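Alginate lyase (Paenibacillus sp. FPU-7, PDB 6KFN) probably cleaves the polysaccharide alginate by beta-elimination on a right-handed beta-helix scaffold. Local coordinates at residues P177-A180 and A181-D185; G229-N232 and G233-I237. All coordinates share one frame; numbering follows the deposited sequence.

Contact 1: residues P177-A180 and A181-D185; sequences PGVA and AEHID. With NA (sodium ion), chain B.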
ATOM      1  N   PRO A 177     -12.062  -6.158  -1.816  1.00  5.11           N
ATOM      2  CA  PRO A 177     -12.976  -5.165  -2.380  1.00  5.37           C
ATOM      3  C   PRO A 177     -13.090  -3.955  -1.433  1.00  4.59           C
ATOM      4  O   PRO A 177     -12.470  -3.881  -0.382  1.00  5.35           O
ATOM      5  CB  PRO A 177     -14.274  -5.939  -2.500  1.00  6.12           C
ATOM      6  CG  PRO A 177     -14.269  -6.808  -1.249  1.00  7.23           C
ATOM      7  CD  PRO A 177     -12.805  -7.234  -1.113  1.00  6.50           C
ATOM      8  N   GLY A 178     -13.930  -2.992  -1.838  1.00  5.18           N
ATOM      9  CA  GLY A 178     -14.201  -1.857  -0.976  1.00  5.23           C
ATOM     10  C   GLY A 178     -13.088  -0.853  -0.846  1.00  4.67           C
ATOM     11  O   GLY A 178     -13.153   0.006   0.027  1.00  5.13           O
ATOM     12  N   VAL A 179     -12.064  -0.953  -1.702  1.00  4.59           N
ATOM     13  CA  VAL A 179     -11.036   0.075  -1.792  1.00  4.40           C
ATOM     14  C   VAL A 179     -11.543   1.110  -2.778  1.00  4.57           C
ATOM     15  O   VAL A 179     -11.802   0.839  -3.954  1.00  4.84           O
ATOM     16  CB  VAL A 179      -9.691  -0.562  -2.181  1.00  4.33           C
ATOM     17  CG1 VAL A 179      -8.678   0.507  -2.559  1.00  4.89           C
ATOM     18  CG2 VAL A 179      -9.205  -1.417  -1.029  1.00  4.96           C
ATOM     19  N   ALA A 180     -11.772   2.336  -2.269  1.00  4.47           N
ATOM     20  CA  ALA A 180     -12.538   3.321  -2.998  1.00  4.71           C
ATOM     21  C   ALA A 180     -11.736   4.028  -4.089  1.00  4.27           C
ATOM     22  O   ALA A 180     -12.333   4.491  -5.078  1.00  4.75           O
ATOM     23  CB  ALA A 180     -13.091   4.389  -2.048  1.00  5.29           C
ATOM     24  N   ALA A 181     -10.434   4.199  -3.919  1.00  4.54           N
ATOM     25  CA  ALA A 181      -9.594   4.809  -4.928  1.00  4.47           C
ATOM     26  C   ALA A 181      -8.733   3.726  -5.574  1.00  4.45           C
ATOM     27  O   ALA A 181      -9.110   2.561  -5.572  1.00  5.02           O
ATOM     28  CB  ALA A 181      -8.821   6.009  -4.357  1.00  4.84           C
ATOM     29  N   GLU A 182      -7.599   4.113  -6.185  1.00  4.35           N
ATOM     30  CA  GLU A 182      -6.770   3.069  -6.769  1.00  4.56           C
ATOM     31  C   GLU A 182      -6.362   2.070  -5.701  1.00  3.97           C
ATOM     32  O   GLU A 182      -6.102   2.415  -4.553  1.00  4.49           O
ATOM     33  CB  GLU A 182      -5.483   3.612  -7.406  1.00  4.79           C
ATOM     34  CG  GLU A 182      -5.678   4.581  -8.551  1.00  5.03           C
ATOM     35  CD  GLU A 182      -5.804   6.028  -8.147  1.00  4.79           C
ATOM     36  OE1 GLU A 182      -5.873   6.368  -6.967  1.00  5.64           O
ATOM     37  OE2 GLU A 182      -5.808   6.846  -9.149  1.00  5.69           O
ATOM     38  N   HIS A 183      -6.202   0.819  -6.116  1.00  4.08           N
ATOM     39  CA  HIS A 183      -5.558  -0.153  -5.239  0.57  4.16           C
ATOM     40  C   HIS A 183      -4.158   0.281  -4.883  1.00  4.08           C
ATOM     41  O   HIS A 183      -3.753   0.164  -3.721  1.00  4.29           O
ATOM     42  CB  HIS A 183      -5.613  -1.556  -5.860  0.57  3.80           C
ATOM     43  CG  HIS A 183      -6.989  -2.109  -5.826  0.57  4.72           C
ATOM     44  ND1 HIS A 183      -7.245  -3.451  -6.037  0.57  5.76           N
ATOM     45  CD2 HIS A 183      -8.167  -1.524  -5.481  0.57  3.21           C
ATOM     46  CE1 HIS A 183      -8.550  -3.627  -5.912  0.57  5.96           C
ATOM     47  NE2 HIS A 183      -9.132  -2.488  -5.593  0.57  3.36           N
ATOM     48  N   ILE A 184      -3.404   0.781  -5.865  1.00  4.11           N
ATOM     49  CA  ILE A 184      -2.058   1.273  -5.643  1.00  4.01           C
ATOM     50  C   ILE A 184      -1.898   2.563  -6.455  1.00  3.75           C
ATOM     51  O   ILE A 184      -2.123   2.572  -7.661  1.00  4.40           O
ATOM     52  CB  ILE A 184      -0.969   0.288  -6.022  1.00  4.71           C
ATOM     53  CG1 ILE A 184      -1.225  -1.074  -5.339  1.00  5.32           C
ATOM     54  CG2 ILE A 184       0.413   0.830  -5.661  1.00  5.80           C
ATOM     55  CD1 ILE A 184      -0.392  -2.190  -5.851  1.00  6.41           C
ATOM     56  N   ASP A 185      -1.503   3.641  -5.768  1.00  3.82           N
ATOM     57  CA  ASP A 185      -1.236   4.941  -6.403  1.00  3.94           C
ATOM     58  C   ASP A 185       0.228   5.246  -6.156  1.00  3.69           C
ATOM     59  O   ASP A 185       0.629   5.434  -5.011  1.00  4.46           O
ATOM     60  CB  ASP A 185      -2.168   5.997  -5.850  1.00  4.83           C
ATOM     61  CG  ASP A 185      -2.159   7.298  -6.618  1.00  5.99           C
ATOM     62  OD1 ASP A 185      -1.449   7.401  -7.601  1.00  8.33           O
ATOM     63  OD2 ASP A 185      -2.947   8.206  -6.209  1.00  7.63           O
TER
HETATM   64 NA    NA B 401      -5.377   8.595  -5.962  1.00  8.11          NA
HETATM   65  O   HOH W   1     -11.740  -1.961  -4.494  1.00  4.78           O
HETATM   66  O   HOH W   2      -5.534   9.205  -8.249  1.00 15.32           O
HETATM   67  O   HOH W   3      -4.742  10.838  -5.271  1.00 21.89           O
HETATM   68  O   HOH W   4      -7.700   9.188  -5.952  1.00 10.65           O
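V179 and H183, four residues apart, meet where the chain bends before strand 184-186, and A181 sits in the bend between them. The valine holds CG1 anti to its backbone N (chi1 168°), which brings this methyl to the imidazole: V179 CG1 lies 3.6 Å from H183 CD2, and V179 CB follows at 3.8 Å from the same carbon. The approach to the ring is oblique. H183 has two conformers, and this packing holds for one of them. In that conformer a water sits in the ring plane beyond the edge, 2.9 Å from H183 NE2; it is also hydrogen-bonded to V179 O, 2.9 Å away, so side chain and backbone are linked through it around the bend. The same V179 methyl passes 3.7 Å from A181 O. A181 itself points away from the valine, and its CB rests against A211, while its backbone is hydrogen-bonded to G146.

Past A181 the chain delivers two carboxylates to a sodium ion. E182 OE1 and D185 OD2 each bind sodium at 2.5 Å, and E147 OE2 and three waters bring the ligands to six. From the ion, one water stands across from E182 OE1 and another across from D185 OD2, an arrangement close to octahedral. D185 has further partners, a salt bridge from OD1 to K218 and a hydrogen bond from OD2 to K187, which probably offset its negative charge and fix the rotation of the carboxylate.

The bend lies in the right-handed beta-helix region: P177 and G178 are backbone-bonded to N137 and T138, H183 packs on I175 of strand 174-175 and on I205, I184 reaches F200 of strand 199-201, and E182 and D185 touch D216 of strand 215-217.

Contact 2: residues G229-N232 and G233-I237; sequences GYRN and GNSNI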
ATOM      1  N   GLY A 229      -5.765  -8.881 -11.956  1.00  4.59           N
ATOM      2  CA  GLY A 229      -6.788  -7.888 -11.658  1.00  4.67           C
ATOM      3  C   GLY A 229      -8.161  -8.298 -12.156  1.00  4.41           C
ATOM      4  O   GLY A 229      -8.304  -8.746 -13.293  1.00  5.45           O
ATOM      5  N   TYR A 230      -9.153  -8.118 -11.279  1.00  4.26           N
ATOM      6  CA  TYR A 230     -10.545  -8.438 -11.573  1.00  4.50           C
ATOM      7  C   TYR A 230     -11.361  -7.155 -11.561  1.00  4.38           C
ATOM      8  O   TYR A 230     -11.579  -6.550 -10.500  1.00  5.03           O
ATOM      9  CB  TYR A 230     -11.111  -9.399 -10.507  1.00  5.61           C
ATOM     10  CG  TYR A 230     -10.423 -10.723 -10.449  1.00  5.44           C
ATOM     11  CD1 TYR A 230     -10.677 -11.698 -11.392  1.00  6.14           C
ATOM     12  CD2 TYR A 230      -9.532 -11.042  -9.439  1.00  6.63           C
ATOM     13  CE1 TYR A 230     -10.078 -12.938 -11.343  1.00  7.06           C
ATOM     14  CE2 TYR A 230      -8.939 -12.286  -9.351  1.00  6.99           C
ATOM     15  CZ  TYR A 230      -9.226 -13.251 -10.311  1.00  6.81           C
ATOM     16  OH  TYR A 230      -8.652 -14.497 -10.286  1.00  8.54           O
ATOM     17  N   ARG A 231     -11.853  -6.737 -12.715  1.00  4.41           N
ATOM     18  CA  ARG A 231     -12.735  -5.564 -12.772  1.00  4.48           C
ATOM     19  C   ARG A 231     -14.116  -5.856 -12.164  1.00  4.38           C
ATOM     20  O   ARG A 231     -14.762  -4.962 -11.637  1.00  4.53           O
ATOM     21  CB  ARG A 231     -12.827  -5.085 -14.211  1.00  4.71           C
ATOM     22  CG  ARG A 231     -13.730  -3.878 -14.432  1.00  5.09           C
ATOM     23  CD  ARG A 231     -13.519  -3.353 -15.848  1.00  5.44           C
ATOM     24  NE  ARG A 231     -14.428  -2.289 -16.259  1.00  6.20           N
ATOM     25  CZ  ARG A 231     -15.661  -2.469 -16.723  1.00  6.60           C
ATOM     26  NH1 ARG A 231     -16.194  -3.667 -16.769  1.00  7.08           N
ATOM     27  NH2 ARG A 231     -16.362  -1.427 -17.169  1.00  9.97           N
ATOM     28  N   ASN A 232     -14.560  -7.123 -12.279  1.00  4.89           N
ATOM     29  CA  ASN A 232     -15.817  -7.557 -11.678  1.00  4.79           C
ATOM     30  C   ASN A 232     -17.012  -6.718 -12.146  1.00  5.03           C
ATOM     31  O   ASN A 232     -17.966  -6.496 -11.392  1.00  5.52           O
ATOM     32  CB  ASN A 232     -15.745  -7.633 -10.165  1.00  5.17           C
ATOM     33  CG  ASN A 232     -14.879  -8.760  -9.681  1.00  5.59           C
ATOM     34  OD1 ASN A 232     -14.651  -9.764 -10.351  1.00  6.42           O
ATOM     35  ND2 ASN A 232     -14.367  -8.588  -8.461  1.00  7.13           N
ATOM     36  N   GLY A 233     -16.965  -6.272 -13.399  1.00  5.07           N
ATOM     37  CA  GLY A 233     -18.082  -5.517 -13.935  1.00  5.04           C
ATOM     38  C   GLY A 233     -18.209  -4.095 -13.430  1.00  4.87           C
ATOM     39  O   GLY A 233     -19.218  -3.439 -13.716  1.00  6.51           O
ATOM     40  N   ASN A 234     -17.226  -3.590 -12.696  1.00  4.46           N
ATOM     41  CA  ASN A 234     -17.303  -2.266 -12.101  1.00  4.37           C
ATOM     42  C   ASN A 234     -17.002  -1.205 -13.161  1.00  4.19           C
ATOM     43  O   ASN A 234     -15.857  -0.995 -13.549  1.00  4.75           O
ATOM     44  CB  ASN A 234     -16.332  -2.179 -10.939  1.00  4.70           C
ATOM     45  CG  ASN A 234     -16.375  -0.833 -10.244  1.00  4.12           C
ATOM     46  OD1 ASN A 234     -17.142   0.061 -10.602  1.00  4.39           O
ATOM     47  ND2 ASN A 234     -15.540  -0.676  -9.234  1.00  4.99           N
ATOM     48  N   SER A 235     -18.062  -0.512 -13.600  1.00  4.48           N
ATOM     49  CA  SER A 235     -17.951   0.482 -14.649  1.00  4.79           C
ATOM     50  C   SER A 235     -17.126   1.703 -14.250  1.00  4.95           C
ATOM     51  O   SER A 235     -16.752   2.492 -15.130  1.00  5.48           O
ATOM     52  CB  SER A 235     -19.345   0.928 -15.119  1.00  5.64           C
ATOM     53  OG  SER A 235     -20.003  -0.161 -15.717  1.00  7.79           O
ATOM     54  N   ASN A 236     -16.865   1.881 -12.957  1.00  4.44           N
ATOM     55  CA  ASN A 236     -15.963   2.965 -12.546  1.00  4.52           C
ATOM     56  C   ASN A 236     -14.507   2.691 -12.937  1.00  4.23           C
ATOM     57  O   ASN A 236     -13.693   3.608 -12.884  1.00  5.08           O
ATOM     58  CB  ASN A 236     -16.081   3.244 -11.060  1.00  4.60           C
ATOM     59  CG  ASN A 236     -17.473   3.715 -10.717  1.00  4.63           C
ATOM     60  OD1 ASN A 236     -17.933   4.696 -11.283  1.00  5.59           O
ATOM     61  ND2 ASN A 236     -18.157   3.013  -9.838  1.00  5.91           N
ATOM     62  N   ILE A 237     -14.168   1.440 -13.248  1.00  4.43           N
ATOM     63  CA  ILE A 237     -12.810   1.080 -13.667  1.00  4.49           C
ATOM     64  C   ILE A 237     -12.766   1.202 -15.182  1.00  4.31           C
ATOM     65  O   ILE A 237     -13.446   0.459 -15.901  1.00  5.19           O
ATOM     66  CB  ILE A 237     -12.457  -0.332 -13.197  1.00  4.17           C
ATOM     67  CG1 ILE A 237     -12.445  -0.386 -11.675  1.00  4.61           C
ATOM     68  CG2 ILE A 237     -11.111  -0.772 -13.803  1.00  5.01           C
ATOM     69  CD1 ILE A 237     -12.296  -1.797 -11.109  1.00  4.98           C
TER
HETATM   70  O   HOH W   5     -18.937  -1.082 -18.040  1.00 26.69           O
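R231 lays its extended side chain along the loop that follows it, and its guanidinium is met from two directions. At the edge, R231 NE donates to I237 O over 2.9 Å; the N-H...O angle of 176° is almost straight, and the acceptor lies only 7° out of the guanidinium plane. Over one face stands N234 O, which is not hydrogen-bonded to NE despite its nearness, because the angle is poor. CG anti to the backbone N (chi1 179°) starts this straight reach, and the aliphatic part of the arginine passes I237, R231 CG being 4.0 Å from I237 CB. Within this right-handed beta helix two successive beta turns follow strand 223-230: type I' from R231 to N234, closed by N234 N to R231 O at 3.0 Å, then type I from N234 to I237. N234 OD1 accepts from N236 N at 3.0 Å, an Asx turn, while N234 ND2 bonds outward to G202 O and I205 O. Cut back to an alanine here, the R231 side chain would probably leave I237 O without its NE donor and D264, which forms a salt bridge with NH1, without this charged mate, though the backbone turn bond would remain. At the far end of the arginine, a water in the guanidinium plane accepts from R231 NH2 at 2.7 Å and is hydrogen-bonded to S235 OG.

From the N terminus, contact 1 comes first, bending the chain from strand 174-175 into strand 184-186. Contact 2 opens later, turning it from strand 223-230 towards strand 241-243. The two are in series, neither nested nor crossed. Strand pairing relates them: 174-175 runs parallel to 199-201, which pairs with 223-230, while 184-186 and 241-243 both flank 215-217. Each contact thus joins one sheet region to the ten-stranded parallel sheet on its own coil. Their centres are 11 Å apart and their nearest atoms about 6 Å, so they do not meet directly; I205 is a common neighbour, packing on H183 and on I237.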